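Local atomic coordinates of calcium dodecin (Mycobacterium tuberculosis, PDB entry 3ONR), a protein that binds calcium ions at interfaces between three subunits of a hollow, twelve-subunit sphere and may also sequester additional small ligands. Residues P15-V26 with K53-E61. The protein carries 2 engineered substitutions. Sequence-based numbering, arbitrary orientation.
Sequences PTSWEQAAAEAV and KITYRIKLE. With CA (calcium ion), chain M.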
loop_
_atom_site.group_PDB
_atom_site.type_symbol
_atom_site.label_atom_id
_atom_site.label_comp_id
_atom_site.label_asym_id
_atom_site.label_seq_id
_atom_site.Cartn_x
_atom_site.Cartn_y
_atom_site.Cartn_z
ATOM N N PRO A 15 -28.554 8.004 -1.795
ATOM C CA PRO A 15 -28.517 9.430 -2.080
ATOM C C PRO A 15 -28.183 10.220 -0.790
ATOM O O PRO A 15 -27.929 11.421 -0.830
ATOM C CB PRO A 15 -29.951 9.724 -2.565
ATOM C CG PRO A 15 -30.815 8.564 -1.963
ATOM C CD PRO A 15 -29.915 7.424 -1.735
ATOM N N THR A 16 -28.194 9.543 0.349
ATOM C CA THR A 16 -28.155 10.218 1.633
ATOM C C THR A 16 -26.760 10.320 2.257
ATOM O O THR A 16 -26.242 11.428 2.514
ATOM C CB THR A 16 -29.083 9.476 2.595
ATOM O OG1 THR A 16 -30.384 9.382 1.994
ATOM C CG2 THR A 16 -29.218 10.196 3.963
ATOM N N SER A 17 -26.157 9.168 2.525
ATOM C CA SER A 17 -24.937 9.083 3.294
ATOM C C SER A 17 -24.188 7.815 2.991
ATOM O O SER A 17 -24.794 6.810 2.561
ATOM C CB SER A 17 -25.189 9.100 4.814
ATOM O OG SER A 17 -25.988 7.991 5.247
ATOM N N TRP A 18 -22.896 7.801 3.291
ATOM C CA TRP A 18 -22.124 6.528 3.183
ATOM C C TRP A 18 -22.640 5.543 4.259
ATOM O O TRP A 18 -22.639 4.314 4.041
ATOM C CB TRP A 18 -20.621 6.794 3.350
ATOM C CG TRP A 18 -20.027 7.318 2.056
ATOM C CD1 TRP A 18 -20.020 6.680 0.843
ATOM C CD2 TRP A 18 -19.355 8.544 1.867
ATOM N NE1 TRP A 18 -19.386 7.448 -0.111
ATOM C CE2 TRP A 18 -18.987 8.614 0.493
ATOM C CE3 TRP A 18 -19.071 9.650 2.713
ATOM C CZ2 TRP A 18 -18.355 9.719 -0.061
ATOM C CZ3 TRP A 18 -18.404 10.768 2.126
ATOM C CH2 TRP A 18 -18.022 10.743 0.769
ATOM N N GLU A 19 -23.041 6.055 5.440
ATOM C CA GLU A 19 -23.648 5.125 6.496
ATOM C C GLU A 19 -24.876 4.395 5.977
ATOM O O GLU A 19 -25.055 3.184 6.224
ATOM C CB GLU A 19 -24.081 5.951 7.719
ATOM C CG GLU A 19 -22.868 6.338 8.638
ATOM C CD GLU A 19 -22.166 7.624 8.178
ATOM O OE1 GLU A 19 -22.577 8.185 7.137
ATOM O OE2 GLU A 19 -21.264 8.119 8.922
ATOM N N GLN A 20 -25.754 5.133 5.279
ATOM C CA GLN A 20 -26.979 4.542 4.726
ATOM C C GLN A 20 -26.660 3.538 3.581
ATOM O O GLN A 20 -27.244 2.458 3.492
ATOM C CB GLN A 20 -27.913 5.619 4.182
ATOM C CG GLN A 20 -29.278 4.941 3.745
ATOM C CD GLN A 20 -30.124 5.903 3.006
ATOM O OE1 GLN A 20 -30.103 5.958 1.766
ATOM N NE2 GLN A 20 -30.897 6.679 3.750
ATOM N N ALA A 21 -25.752 3.927 2.705
ATOM C CA ALA A 21 -25.265 3.037 1.639
ATOM C C ALA A 21 -24.713 1.755 2.291
ATOM O O ALA A 21 -25.086 0.619 1.894
ATOM C CB ALA A 21 -24.195 3.752 0.814
ATOM N N ALA A 22 -23.921 1.938 3.350
ATOM C CA ALA A 22 -23.340 0.763 4.053
ATOM C C ALA A 22 -24.411 -0.104 4.718
ATOM O O ALA A 22 -24.322 -1.340 4.633
ATOM C CB ALA A 22 -22.305 1.217 5.116
ATOM N N ALA A 23 -25.372 0.510 5.413
ATOM C CA ALA A 23 -26.428 -0.262 6.092
ATOM C C ALA A 23 -27.255 -1.023 5.074
ATOM O O ALA A 23 -27.672 -2.163 5.356
ATOM C CB ALA A 23 -27.325 0.620 6.944
ATOM N N GLU A 24 -27.457 -0.440 3.895
ATOM C CA GLU A 24 -28.252 -1.111 2.821
ATOM C C GLU A 24 -27.513 -2.375 2.374
ATOM O O GLU A 24 -28.166 -3.407 2.229
ATOM C CB GLU A 24 -28.422 -0.206 1.591
ATOM C CG GLU A 24 -29.281 1.051 1.828
ATOM C CD GLU A 24 -30.725 0.818 1.937
ATOM O OE1 GLU A 24 -31.448 1.825 2.078
ATOM O OE2 GLU A 24 -31.157 -0.360 1.848
ATOM N N ALA A 25 -26.210 -2.230 2.120
ATOM C CA ALA A 25 -25.332 -3.379 1.737
ATOM C C ALA A 25 -25.373 -4.457 2.825
ATOM O O ALA A 25 -25.617 -5.629 2.523
ATOM C CB ALA A 25 -23.907 -2.953 1.487
ATOM N N VAL A 26 -25.112 -4.063 4.071
ATOM C CA VAL A 26 -25.221 -5.074 5.176
ATOM C C VAL A 26 -26.570 -5.742 5.294
ATOM O O VAL A 26 -26.633 -6.978 5.405
ATOM C CB VAL A 26 -24.846 -4.469 6.551
ATOM C CG1 VAL A 26 -25.200 -5.434 7.669
ATOM C CG2 VAL A 26 -23.348 -4.027 6.538
ATOM N N LYS A 53 -26.849 15.392 -9.216
ATOM C CA LYS A 53 -27.359 14.529 -8.136
ATOM C C LYS A 53 -26.254 13.477 -7.783
ATOM O O LYS A 53 -25.839 12.725 -8.642
ATOM C CB LYS A 53 -28.675 13.838 -8.554
ATOM C CG LYS A 53 -28.977 12.467 -7.856
ATOM C CD LYS A 53 -29.932 11.562 -8.705
ATOM C CE LYS A 53 -30.180 10.167 -8.090
ATOM N NZ LYS A 53 -30.251 10.226 -6.578
ATOM N N ILE A 54 -25.863 13.465 -6.508
ATOM C CA ILE A 54 -24.846 12.613 -5.908
ATOM C C ILE A 54 -25.419 11.307 -5.350
ATOM O O ILE A 54 -26.486 11.270 -4.692
ATOM C CB ILE A 54 -24.171 13.414 -4.776
ATOM C CG1 ILE A 54 -23.439 14.602 -5.405
ATOM C CG2 ILE A 54 -23.151 12.598 -4.003
ATOM C CD1 ILE A 54 -22.884 15.575 -4.390
ATOM N N THR A 55 -24.721 10.221 -5.649
ATOM C CA THR A 55 -25.039 8.979 -5.028
ATOM C C THR A 55 -23.766 8.671 -4.267
ATOM O O THR A 55 -22.706 8.616 -4.880
ATOM C CB THR A 55 -25.331 7.884 -6.098
ATOM O OG1 THR A 55 -26.497 8.256 -6.816
ATOM C CG2 THR A 55 -25.542 6.534 -5.448
ATOM N N TYR A 56 -23.876 8.436 -2.966
ATOM C CA TYR A 56 -22.703 7.976 -2.168
ATOM C C TYR A 56 -22.563 6.461 -2.292
ATOM O O TYR A 56 -23.564 5.717 -2.190
ATOM C CB TYR A 56 -22.913 8.336 -0.696
ATOM C CG TYR A 56 -23.054 9.819 -0.556
ATOM C CD1 TYR A 56 -24.327 10.434 -0.590
ATOM C CD2 TYR A 56 -21.904 10.617 -0.433
ATOM C CE1 TYR A 56 -24.477 11.848 -0.503
ATOM C CE2 TYR A 56 -22.058 12.051 -0.322
ATOM C CZ TYR A 56 -23.338 12.610 -0.372
ATOM O OH TYR A 56 -23.463 14.005 -0.344
ATOM N N ARG A 57 -21.357 5.987 -2.559
ATOM C CA ARG A 57 -21.202 4.544 -2.792
ATOM C C ARG A 57 -20.076 4.016 -1.880
ATOM O O ARG A 57 -19.078 4.710 -1.627
ATOM C CB ARG A 57 -20.815 4.250 -4.246
ATOM C CG ARG A 57 -21.805 4.881 -5.294
ATOM C CD ARG A 57 -21.601 4.312 -6.710
ATOM N NE ARG A 57 -20.279 4.645 -7.243
ATOM C CZ ARG A 57 -19.910 4.515 -8.515
ATOM N NH1 ARG A 57 -20.799 4.076 -9.428
ATOM N NH2 ARG A 57 -18.641 4.818 -8.860
ATOM N N ILE A 58 -20.251 2.816 -1.309
ATOM C CA ILE A 58 -19.247 2.333 -0.338
ATOM C C ILE A 58 -19.040 0.816 -0.522
ATOM O O ILE A 58 -20.023 0.110 -0.651
ATOM C CB ILE A 58 -19.614 2.701 1.108
ATOM C CG1 ILE A 58 -18.524 2.274 2.100
ATOM C CG2 ILE A 58 -20.961 2.009 1.530
ATOM C CD1 ILE A 58 -18.716 3.013 3.468
ATOM N N LYS A 59 -17.767 0.410 -0.642
ATOM C CA LYS A 59 -17.397 -1.004 -0.884
ATOM C C LYS A 59 -17.040 -1.524 0.505
ATOM O O LYS A 59 -16.162 -0.924 1.220
ATOM C CB LYS A 59 -16.173 -1.095 -1.840
ATOM C CG LYS A 59 -15.766 -2.553 -2.074
ATOM C CD LYS A 59 -15.004 -2.694 -3.371
ATOM C CE LYS A 59 -13.651 -2.105 -3.305
ATOM N NZ LYS A 59 -12.893 -2.476 -4.595
ATOM N N LEU A 60 -17.678 -2.642 0.858
ATOM C CA LEU A 60 -17.535 -3.314 2.139
ATOM C C LEU A 60 -17.025 -4.760 1.938
ATOM O O LEU A 60 -17.390 -5.400 0.988
ATOM C CB LEU A 60 -18.864 -3.462 2.828
ATOM C CG LEU A 60 -19.654 -2.134 3.114
ATOM C CD1 LEU A 60 -20.971 -2.448 3.717
ATOM C CD2 LEU A 60 -18.824 -1.259 4.088
ATOM N N GLU A 61 -16.234 -5.229 2.874
ATOM C CA GLU A 61 -15.797 -6.667 2.809
ATOM C C GLU A 61 -16.508 -7.382 3.979
ATOM O O GLU A 61 -16.434 -6.914 5.126
ATOM C CB GLU A 61 -14.274 -6.720 2.983
ATOM C CG GLU A 61 -13.683 -8.119 2.917
ATOM C CD GLU A 61 -12.184 -8.198 3.269
ATOM O OE1 GLU A 61 -11.793 -9.122 3.990
ATOM O OE2 GLU A 61 -11.364 -7.387 2.812
HETATM CA CA CA M . -21.264 10.212 7.321
HETATM O O HOH W 1 -27.689 12.937 -2.906
HETATM O O HOH W 2 -23.319 11.097 8.121
HETATM O O HOH W 3 -19.329 9.177 6.528
#
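The ring of Y56 stands between the indole of W18 and the backbone of P15 and T16, filling the hollow where the chain turns into helix 18-32. Its CD2 edge meets the face of the W18 six-membered ring in a T-shaped stack, centroids 5.1 Å apart and planes at 79°. Y56 CB also sits over the five-membered ring, 3.8 Å from its centroid, a CH-pi contact that seats tyrosine against both halves of the indole. The other flank of the tyrosine, at CE1, comes 3.5 Å from both P15 O and T16 O. W18 has CG anti to its carbonyl carbon (chi1 -80°), which brings the indole alongside the strand until NE1 reaches the backbone at R57; that N-H is hydrogen-bonded to D45 O on strand 38-48.

Further along, three small helix residues make room for larger strand side chains. I58 pushes CG2 into the dent beside A21 and A22, reaching A22 N at 3.5 Å, while A21 CB rests over Y56 O. L60 then puts CD1 among A22, A25 and V26, 3.7 Å from A25 CB. These alanines let the single helix of the dodecin fold lie close on the middle strand of its antiparallel sheet, the axes of segments 18-26 and 54-61 approaching to 7.2 Å and crossing at -52°. S17 OG caps Q20 N; ahead of it a water donates to both P15 O and I54 O, bridging loop and strand.

E19 grips calcium with both carboxylate oxygens, joined there by E19 of two neighbouring subunits. W18 N is hydrogen-bonded to E19 OE2 of one of them, and Y56 OH weakly to that residue's O. Apolar and aromatic packing thus fixes helix to sheet, while the interface carboxylates share a cation that probably offsets their mutual repulsion.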